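Local coordinates for putative sesquiterpene cyclase (Kitasatospora setae, PDB 4MC3), which catalyses the magnesium-dependent 1,11-cyclization of (2E,6E)-farnesyl diphosphate to the sesquiterpene alcohol (2Z,6E)-hedycaryol, with release of diphosphate, at residues C203-H216 against Q264-E278. Numbering follows the deposited sequence.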
ATOM      1  N   CYS A 203      16.786  -3.817   5.864  1.00 30.78           N
ATOM      2  CA  CYS A 203      17.248  -4.373   7.140  1.00 32.94           C
ATOM      3  C   CYS A 203      16.095  -5.119   7.863  1.00 31.01           C
ATOM      4  O   CYS A 203      14.891  -4.911   7.518  1.00 31.29           O
ATOM      5  CB  CYS A 203      17.866  -3.284   8.019  1.00 32.12           C
ATOM      6  SG  CYS A 203      16.792  -2.172   8.937  1.00 32.09           S
ATOM      7  N   GLY A 204      16.452  -5.948   8.843  1.00 31.00           N
ATOM      8  CA  GLY A 204      15.480  -6.771   9.541  1.00 30.95           C
ATOM      9  C   GLY A 204      14.373  -5.977  10.195  1.00 32.38           C
ATOM     10  O   GLY A 204      13.185  -6.277   9.974  1.00 29.39           O
ATOM     11  N   PRO A 205      14.741  -4.954  10.994  1.00 31.98           N
ATOM     12  CA  PRO A 205      13.672  -4.232  11.653  1.00 30.29           C
ATOM     13  C   PRO A 205      12.767  -3.500  10.645  1.00 27.71           C
ATOM     14  O   PRO A 205      11.565  -3.382  10.892  1.00 26.79           O
ATOM     15  CB  PRO A 205      14.423  -3.239  12.567  1.00 32.57           C
ATOM     16  CG  PRO A 205      15.724  -3.927  12.883  1.00 32.58           C
ATOM     17  CD  PRO A 205      16.051  -4.736  11.664  1.00 36.50           C
ATOM     18  N   MET A 206      13.322  -2.985   9.545  1.00 25.74           N
ATOM     19  CA  MET A 206      12.486  -2.257   8.574  1.00 26.31           C
ATOM     20  C   MET A 206      11.547  -3.231   7.866  1.00 23.55           C
ATOM     21  O   MET A 206      10.375  -2.905   7.598  1.00 23.71           O
ATOM     22  CB  MET A 206      13.316  -1.499   7.568  1.00 27.40           C
ATOM     23  CG  MET A 206      12.543  -0.428   6.796  1.00 26.51           C
ATOM     24  SD  MET A 206      12.050   0.922   7.896  1.00 27.67           S
ATOM     25  CE  MET A 206      13.340   2.127   7.681  1.00 25.35           C
ATOM     26  N   ASN A 207      12.030  -4.410   7.533  1.00 23.51           N
ATOM     27  CA  ASN A 207      11.164  -5.411   6.908  1.00 25.41           C
ATOM     28  C   ASN A 207      10.023  -5.807   7.835  1.00 24.07           C
ATOM     29  O   ASN A 207       8.885  -5.988   7.392  1.00 23.33           O
ATOM     30  CB  ASN A 207      11.967  -6.661   6.475  1.00 26.52           C
ATOM     31  CG  ASN A 207      12.943  -6.401   5.343  1.00 28.50           C
ATOM     32  OD1 ASN A 207      12.840  -5.464   4.563  1.00 30.45           O
ATOM     33  ND2 ASN A 207      13.900  -7.305   5.226  1.00 31.63           N
ATOM     34  N   LYS A 208      10.318  -5.944   9.122  1.00 24.68           N
ATOM     35  CA  LYS A 208       9.355  -6.331  10.130  1.00 24.36           C
ATOM     36  C   LYS A 208       8.322  -5.251  10.272  1.00 21.92           C
ATOM     37  O   LYS A 208       7.099  -5.522  10.424  1.00 22.35           O
ATOM     38  CB  LYS A 208      10.088  -6.585  11.444  1.00 27.30           C
ATOM     39  CG  LYS A 208       9.234  -6.977  12.659  1.00 31.42           C
ATOM     40  CD  LYS A 208      10.178  -7.275  13.827  1.00 32.68           C
ATOM     41  CE  LYS A 208       9.430  -7.475  15.130  1.00 36.46           C
ATOM     42  NZ  LYS A 208      10.316  -7.934  16.244  1.00 38.19           N
ATOM     43  N   LEU A 209       8.791  -4.004  10.297  1.00 22.94           N
ATOM     44  CA  LEU A 209       7.883  -2.843  10.383  1.00 22.52           C
ATOM     45  C   LEU A 209       6.954  -2.760   9.172  1.00 18.79           C
ATOM     46  O   LEU A 209       5.738  -2.503   9.339  1.00 22.11           O
ATOM     47  CB  LEU A 209       8.739  -1.548  10.469  1.00 24.66           C
ATOM     48  CG  LEU A 209       7.974  -0.214  10.499  1.00 25.36           C
ATOM     49  CD1 LEU A 209       7.039  -0.115  11.675  1.00 26.30           C
ATOM     50  CD2 LEU A 209       8.974   0.936  10.497  1.00 29.39           C
ATOM     51  N   ARG A 210       7.534  -2.906   7.994  1.00 20.28           N
ATOM     52  CA  ARG A 210       6.785  -2.798   6.733  1.00 19.55           C
ATOM     53  C   ARG A 210       5.681  -3.887   6.713  1.00 18.40           C
ATOM     54  O   ARG A 210       4.532  -3.602   6.405  1.00 19.10           O
ATOM     55  CB  ARG A 210       7.735  -2.973   5.540  1.00 20.56           C
ATOM     56  CG  ARG A 210       7.125  -2.965   4.145  1.00 21.70           C
ATOM     57  CD  ARG A 210       8.120  -3.177   3.008  1.00 23.46           C
ATOM     58  NE  ARG A 210       9.094  -2.100   3.031  1.00 22.73           N
ATOM     59  CZ  ARG A 210      10.402  -2.197   3.368  1.00 25.22           C
ATOM     60  NH1 ARG A 210      10.986  -3.336   3.614  1.00 27.24           N
ATOM     61  NH2 ARG A 210      11.127  -1.082   3.412  1.00 25.16           N
ATOM     62  N   ARG A 211       6.024  -5.122   7.028  1.00 18.75           N
ATOM     63  CA  ARG A 211       5.047  -6.202   7.024  1.00 18.21           C
ATOM     64  C   ARG A 211       3.965  -5.993   8.047  1.00 18.01           C
ATOM     65  O   ARG A 211       2.753  -6.096   7.732  1.00 18.77           O
ATOM     66  CB  ARG A 211       5.728  -7.570   7.225  1.00 21.38           C
ATOM     67  CG  ARG A 211       4.688  -8.688   7.413  1.00 22.39           C
ATOM     68  CD  ARG A 211       5.362 -10.045   7.557  1.00 27.73           C
ATOM     69  NE  ARG A 211       4.369 -11.020   7.985  1.00 28.95           N
ATOM     70  CZ  ARG A 211       3.811 -11.975   7.247  1.00 29.86           C
ATOM     71  NH1 ARG A 211       4.129 -12.166   5.987  1.00 32.46           N
ATOM     72  NH2 ARG A 211       2.933 -12.775   7.838  1.00 32.72           N
ATOM     73  N   ALA A 212       4.331  -5.673   9.286  1.00 19.52           N
ATOM     74  CA  ALA A 212       3.339  -5.503  10.321  1.00 20.93           C
ATOM     75  C   ALA A 212       2.450  -4.324  10.090  1.00 18.99           C
ATOM     76  O   ALA A 212       1.223  -4.381  10.343  1.00 19.76           O
ATOM     77  CB  ALA A 212       4.005  -5.414  11.684  1.00 23.12           C
ATOM     78  N   GLY A 213       3.019  -3.205   9.623  1.00 19.16           N
ATOM     79  CA  GLY A 213       2.213  -2.054   9.339  1.00 20.39           C
ATOM     80  C   GLY A 213       1.233  -2.340   8.215  1.00 18.50           C
ATOM     81  O   GLY A 213       0.038  -1.966   8.275  1.00 19.77           O
ATOM     82  N   ALA A 214       1.733  -3.002   7.160  1.00 16.96           N
ATOM     83  CA  ALA A 214       0.888  -3.333   5.991  1.00 16.27           C
ATOM     84  C   ALA A 214      -0.252  -4.258   6.448  1.00 16.88           C
ATOM     85  O   ALA A 214      -1.398  -4.089   6.008  1.00 17.71           O
ATOM     86  CB  ALA A 214       1.673  -3.954   4.851  1.00 16.85           C
ATOM     87  N   LEU A 215       0.049  -5.215   7.309  1.00 16.77           N
ATOM     88  CA  LEU A 215      -0.944  -6.169   7.768  1.00 18.25           C
ATOM     89  C   LEU A 215      -1.926  -5.547   8.748  1.00 18.81           C
ATOM     90  O   LEU A 215      -3.115  -5.880   8.705  1.00 19.34           O
ATOM     91  CB  LEU A 215      -0.313  -7.425   8.345  1.00 18.82           C
ATOM     92  CG  LEU A 215       0.330  -8.345   7.282  1.00 19.76           C
ATOM     93  CD1 LEU A 215       0.947  -9.553   7.986  1.00 22.41           C
ATOM     94  CD2 LEU A 215      -0.606  -8.768   6.114  1.00 21.08           C
ATOM     95  N   HIS A 216      -1.488  -4.621   9.580  1.00 19.94           N
ATOM     96  CA  HIS A 216      -2.442  -3.924  10.460  1.00 20.45           C
ATOM     97  C   HIS A 216      -3.520  -3.225   9.635  1.00 18.66           C
ATOM     98  O   HIS A 216      -4.730  -3.408   9.826  1.00 20.92           O
ATOM     99  CB  HIS A 216      -1.729  -2.910  11.318  1.00 19.59           C
ATOM    100  CG  HIS A 216      -2.606  -2.214  12.304  1.00 21.63           C
ATOM    101  ND1 HIS A 216      -3.474  -1.207  11.956  1.00 21.48           N
ATOM    102  CD2 HIS A 216      -2.756  -2.400  13.645  1.00 24.36           C
ATOM    103  CE1 HIS A 216      -4.106  -0.778  13.050  1.00 23.11           C
ATOM    104  NE2 HIS A 216      -3.684  -1.479  14.082  1.00 24.76           N
ATOM    105  N   GLN A 264      -0.217  -7.095  15.304  1.00 23.24           N
ATOM    106  CA  GLN A 264       0.523  -6.291  14.341  1.00 23.70           C
ATOM    107  C   GLN A 264       0.971  -4.953  14.922  1.00 25.43           C
ATOM    108  O   GLN A 264       2.106  -4.522  14.645  1.00 25.07           O
ATOM    109  CB  GLN A 264      -0.228  -6.067  13.006  1.00 24.18           C
ATOM    110  CG  GLN A 264      -0.719  -7.311  12.288  1.00 23.75           C
ATOM    111  CD  GLN A 264       0.369  -8.338  12.192  1.00 24.66           C
ATOM    112  OE1 GLN A 264       1.469  -8.085  11.693  1.00 25.61           O
ATOM    113  NE2 GLN A 264       0.088  -9.518  12.717  1.00 32.92           N
ATOM    114  N   LEU A 265       0.072  -4.307  15.660  1.00 24.34           N
ATOM    115  CA  LEU A 265       0.401  -3.065  16.345  1.00 24.77           C
ATOM    116  C   LEU A 265       1.612  -3.210  17.247  1.00 28.55           C
ATOM    117  O   LEU A 265       2.532  -2.375  17.197  1.00 27.83           O
ATOM    118  CB  LEU A 265      -0.770  -2.491  17.129  1.00 26.12           C
ATOM    119  CG  LEU A 265      -0.404  -1.268  17.964  1.00 27.54           C
ATOM    120  CD1 LEU A 265       0.099  -0.098  17.125  1.00 28.01           C
ATOM    121  CD2 LEU A 265      -1.644  -0.915  18.790  1.00 30.95           C
ATOM    122  N   HIS A 266       1.603  -4.236  18.088  1.00 27.78           N
ATOM    123  CA  HIS A 266       2.716  -4.432  18.998  1.00 32.32           C
ATOM    124  C   HIS A 266       4.006  -4.794  18.276  1.00 27.59           C
ATOM    125  O   HIS A 266       5.080  -4.363  18.681  1.00 32.58           O
ATOM    126  CB  HIS A 266       2.327  -5.400  20.098  1.00 35.69           C
ATOM    127  CG  HIS A 266       1.362  -4.785  21.076  1.00 40.07           C
ATOM    128  ND1 HIS A 266       1.770  -3.915  22.063  1.00 48.36           N
ATOM    129  CD2 HIS A 266       0.011  -4.834  21.154  1.00 51.40           C
ATOM    130  CE1 HIS A 266       0.716  -3.495  22.740  1.00 61.91           C
ATOM    131  NE2 HIS A 266      -0.364  -4.036  22.207  1.00 60.01           N
ATOM    132  N   THR A 267       3.890  -5.473  17.124  1.00 30.39           N
ATOM    133  CA  THR A 267       5.024  -5.735  16.262  1.00 27.56           C
ATOM    134  C   THR A 267       5.583  -4.430  15.633  1.00 27.48           C
ATOM    135  O   THR A 267       6.812  -4.275  15.503  1.00 28.18           O
ATOM    136  CB  THR A 267       4.651  -6.772  15.182  1.00 27.04           C
ATOM    137  OG1 THR A 267       4.202  -7.988  15.818  1.00 27.84           O
ATOM    138  CG2 THR A 267       5.806  -7.111  14.324  1.00 26.95           C
ATOM    139  N   VAL A 268       4.693  -3.513  15.241  1.00 24.99           N
ATOM    140  CA  VAL A 268       5.123  -2.195  14.761  1.00 23.17           C
ATOM    141  C   VAL A 268       5.914  -1.450  15.846  1.00 28.50           C
ATOM    142  O   VAL A 268       6.988  -0.911  15.566  1.00 27.52           O
ATOM    143  CB  VAL A 268       3.953  -1.329  14.238  1.00 25.01           C
ATOM    144  CG1 VAL A 268       4.342   0.140  14.111  1.00 24.84           C
ATOM    145  CG2 VAL A 268       3.503  -1.920  12.887  1.00 24.20           C
ATOM    146  N   LEU A 269       5.375  -1.458  17.068  1.00 27.94           N
ATOM    147  CA  LEU A 269       5.989  -0.741  18.211  1.00 31.31           C
ATOM    148  C   LEU A 269       7.376  -1.304  18.487  1.00 28.63           C
ATOM    149  O   LEU A 269       8.377  -0.561  18.605  1.00 32.77           O
ATOM    150  CB  LEU A 269       5.084  -0.802  19.436  1.00 33.07           C
ATOM    151  CG  LEU A 269       3.825   0.068  19.384  1.00 33.64           C
ATOM    152  CD1 LEU A 269       2.829  -0.319  20.475  1.00 36.80           C
ATOM    153  CD2 LEU A 269       4.183   1.551  19.457  1.00 32.98           C
ATOM    154  N   GLN A 270       7.453  -2.624  18.525  1.00 29.65           N
ATOM    155  CA  GLN A 270       8.732  -3.318  18.727  1.00 31.66           C
ATOM    156  C   GLN A 270       9.723  -3.041  17.611  1.00 33.64           C
ATOM    157  O   GLN A 270      10.881  -2.758  17.873  1.00 36.48           O
ATOM    158  CB  GLN A 270       8.517  -4.831  18.855  1.00 38.52           C
ATOM    159  CG  GLN A 270       9.762  -5.592  19.326  1.00 54.89           C
ATOM    160  CD  GLN A 270       9.603  -7.119  19.341  1.00 68.42           C
ATOM    161  OE1 GLN A 270       8.496  -7.655  19.280  1.00 72.50           O
ATOM    162  NE2 GLN A 270      10.729  -7.824  19.421  1.00 81.05           N
ATOM    163  N   ALA A 271       9.275  -3.133  16.349  1.00 29.60           N
ATOM    164  CA  ALA A 271      10.173  -2.957  15.221  1.00 29.39           C
ATOM    165  C   ALA A 271      10.786  -1.550  15.177  1.00 25.31           C
ATOM    166  O   ALA A 271      11.910  -1.355  14.682  1.00 31.70           O
ATOM    167  CB  ALA A 271       9.467  -3.228  13.909  1.00 28.32           C
ATOM    168  N   ARG A 272       9.983  -0.553  15.555  1.00 27.93           N
ATOM    169  CA  ARG A 272      10.496   0.822  15.600  1.00 29.47           C
ATOM    170  C   ARG A 272      11.663   0.956  16.562  1.00 32.40           C
ATOM    171  O   ARG A 272      12.659   1.588  16.243  1.00 32.54           O
ATOM    172  CB  ARG A 272       9.403   1.819  15.951  1.00 33.70           C
ATOM    173  CG  ARG A 272       8.441   2.022  14.780  1.00 31.73           C
ATOM    174  CD  ARG A 272       7.418   3.107  15.095  1.00 38.56           C
ATOM    175  NE  ARG A 272       8.030   4.436  15.007  1.00 38.55           N
ATOM    176  CZ  ARG A 272       7.422   5.575  15.332  1.00 35.44           C
ATOM    177  NH1 ARG A 272       6.173   5.582  15.808  1.00 40.41           N
ATOM    178  NH2 ARG A 272       8.071   6.718  15.204  1.00 41.16           N
ATOM    179  N   GLN A 273      11.539   0.316  17.719  1.00 30.82           N
ATOM    180  CA  GLN A 273      12.625   0.327  18.705  1.00 32.81           C
ATOM    181  C   GLN A 273      13.844  -0.378  18.157  1.00 35.15           C
ATOM    182  O   GLN A 273      14.980   0.099  18.292  1.00 41.54           O
ATOM    183  CB  GLN A 273      12.149  -0.317  20.015  1.00 40.69           C
ATOM    184  CG  GLN A 273      11.192   0.587  20.778  1.00 52.40           C
ATOM    185  CD  GLN A 273      11.653   2.056  20.821  1.00 68.61           C
ATOM    186  OE1 GLN A 273      12.665   2.382  21.455  1.00 68.73           O
ATOM    187  NE2 GLN A 273      10.914   2.944  20.134  1.00 69.78           N
ATOM    188  N   GLU A 274      13.611  -1.535  17.549  1.00 32.41           N
ATOM    189  CA  GLU A 274      14.665  -2.342  16.978  1.00 33.01           C
ATOM    190  C   GLU A 274      15.362  -1.609  15.833  1.00 34.29           C
ATOM    191  O   GLU A 274      16.574  -1.742  15.626  1.00 35.26           O
ATOM    192  CB  GLU A 274      14.105  -3.699  16.536  1.00 38.29           C
ATOM    193  CG  GLU A 274      13.717  -4.590  17.723  1.00 38.45           C
ATOM    194  CD  GLU A 274      12.951  -5.835  17.329  1.00 44.53           C
ATOM    195  OE1 GLU A 274      12.579  -5.998  16.144  1.00 49.52           O
ATOM    196  OE2 GLU A 274      12.697  -6.661  18.225  1.00 50.32           O
ATOM    197  N   LEU A 275      14.608  -0.797  15.097  1.00 31.20           N
ATOM    198  CA  LEU A 275      15.205  -0.042  14.026  1.00 31.07           C
ATOM    199  C   LEU A 275      16.223   0.971  14.539  1.00 30.53           C
ATOM    200  O   LEU A 275      17.297   1.126  13.973  1.00 34.02           O
ATOM    201  CB  LEU A 275      14.108   0.668  13.235  1.00 30.33           C
ATOM    202  CG  LEU A 275      14.536   1.608  12.134  1.00 29.94           C
ATOM    203  CD1 LEU A 275      15.355   0.935  11.032  1.00 32.58           C
ATOM    204  CD2 LEU A 275      13.312   2.305  11.524  1.00 29.42           C
ATOM    205  N   LEU A 276      15.871   1.649  15.608  1.00 34.15           N
ATOM    206  CA  LEU A 276      16.796   2.576  16.237  1.00 37.26           C
ATOM    207  C   LEU A 276      18.129   1.925  16.577  1.00 41.03           C
ATOM    208  O   LEU A 276      19.190   2.508  16.323  1.00 36.97           O
ATOM    209  CB  LEU A 276      16.152   3.216  17.464  1.00 40.20           C
ATOM    210  CG  LEU A 276      14.995   4.162  17.154  1.00 42.80           C
ATOM    211  CD1 LEU A 276      14.278   4.671  18.398  1.00 44.87           C
ATOM    212  CD2 LEU A 276      15.479   5.340  16.312  1.00 48.14           C
ATOM    213  N   GLU A 277      18.084   0.712  17.121  1.00 39.33           N
ATOM    214  CA  GLU A 277      19.305  -0.048  17.458  1.00 44.30           C
ATOM    215  C   GLU A 277      20.115  -0.405  16.215  1.00 42.52           C
ATOM    216  O   GLU A 277      21.354  -0.313  16.195  1.00 45.89           O
ATOM    217  CB  GLU A 277      18.934  -1.332  18.227  1.00 47.49           C
ATOM    218  CG  GLU A 277      18.194  -1.091  19.537  1.00 51.77           C
ATOM    219  CD  GLU A 277      17.666  -2.370  20.190  1.00 77.71           C
ATOM    220  OE1 GLU A 277      18.007  -3.505  19.739  1.00 86.84           O
ATOM    221  OE2 GLU A 277      16.905  -2.224  21.175  1.00 91.99           O
ATOM    222  N   GLU A 278      19.416  -0.762  15.142  1.00 38.45           N
ATOM    223  CA  GLU A 278      20.084  -1.164  13.919  1.00 34.52           C
ATOM    224  C   GLU A 278      20.748   0.055  13.258  1.00 41.03           C
ATOM    225  O   GLU A 278      21.799  -0.085  12.640  1.00 38.93           O
ATOM    226  CB  GLU A 278      19.081  -1.821  12.939  1.00 35.11           C
ATOM    227  CG  GLU A 278      19.605  -2.107  11.521  1.00 39.72           C
ATOM    228  CD  GLU A 278      20.729  -3.161  11.501  1.00 47.47           C
ATOM    229  OE1 GLU A 278      20.943  -3.807  12.542  1.00 52.56           O
ATOM    230  OE2 GLU A 278      21.389  -3.377  10.451  1.00 46.88           O
TER
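Cys203 lays SG against Glu278 CG at the start of an antiparallel helix pair in the all-helical class I terpene cyclase fold, a worked example of knobs-into-holes packing. The axes of helix segments 204-216 and 264-278 come within 8.3 Å, their N-to-C directions 159° apart. SG also accepts a weak N-cap bond from Met206 N. Pro205 is the first knob: its ring sits among Ala271, Glu274, Leu275 and Glu278, with CB 3.5 Å from Leu275 N. The bent chain of Met206 carries CE to Leu275 CD2, beside Tyr295 of helix 286-309.

Lys208, the second knob, has CG anti to the backbone N (chi1 179°) and an extended chain beyond it, its methylenes passing Ala271 CB and Thr267 CG2. NZ then meets Glu274 OE1 at 3.0 Å, on the syn side and 20° out of the carboxylate plane, as a salt bridge; its bond to OE2 is weak. Gln270 NE2 donates to the same Glu274 OE2 through a bent bond, so amide and ammonium converge on the carboxylate. A methionine in place of Lys208 would probably leave the Glu274 carboxylate without its cationic mate and freer to turn.

Leu209 CD1 packs on Val268 CG1, while its CB faces Ala271 CB at 3.9 Å. Further along, Ala212 CB touches Thr267 CG2, and Val268 CG2 comes within 3.5 Å of Gly213 N. Leu215, whose other neighbours include the probable substrate-binding Arg175, rests CB near Gln264 OE1. Last comes His216, on the helix whose C-terminal end opens the NSE motif; its ring presents an edge to Leu265, with CD2 4.0 Å from Leu265 CB.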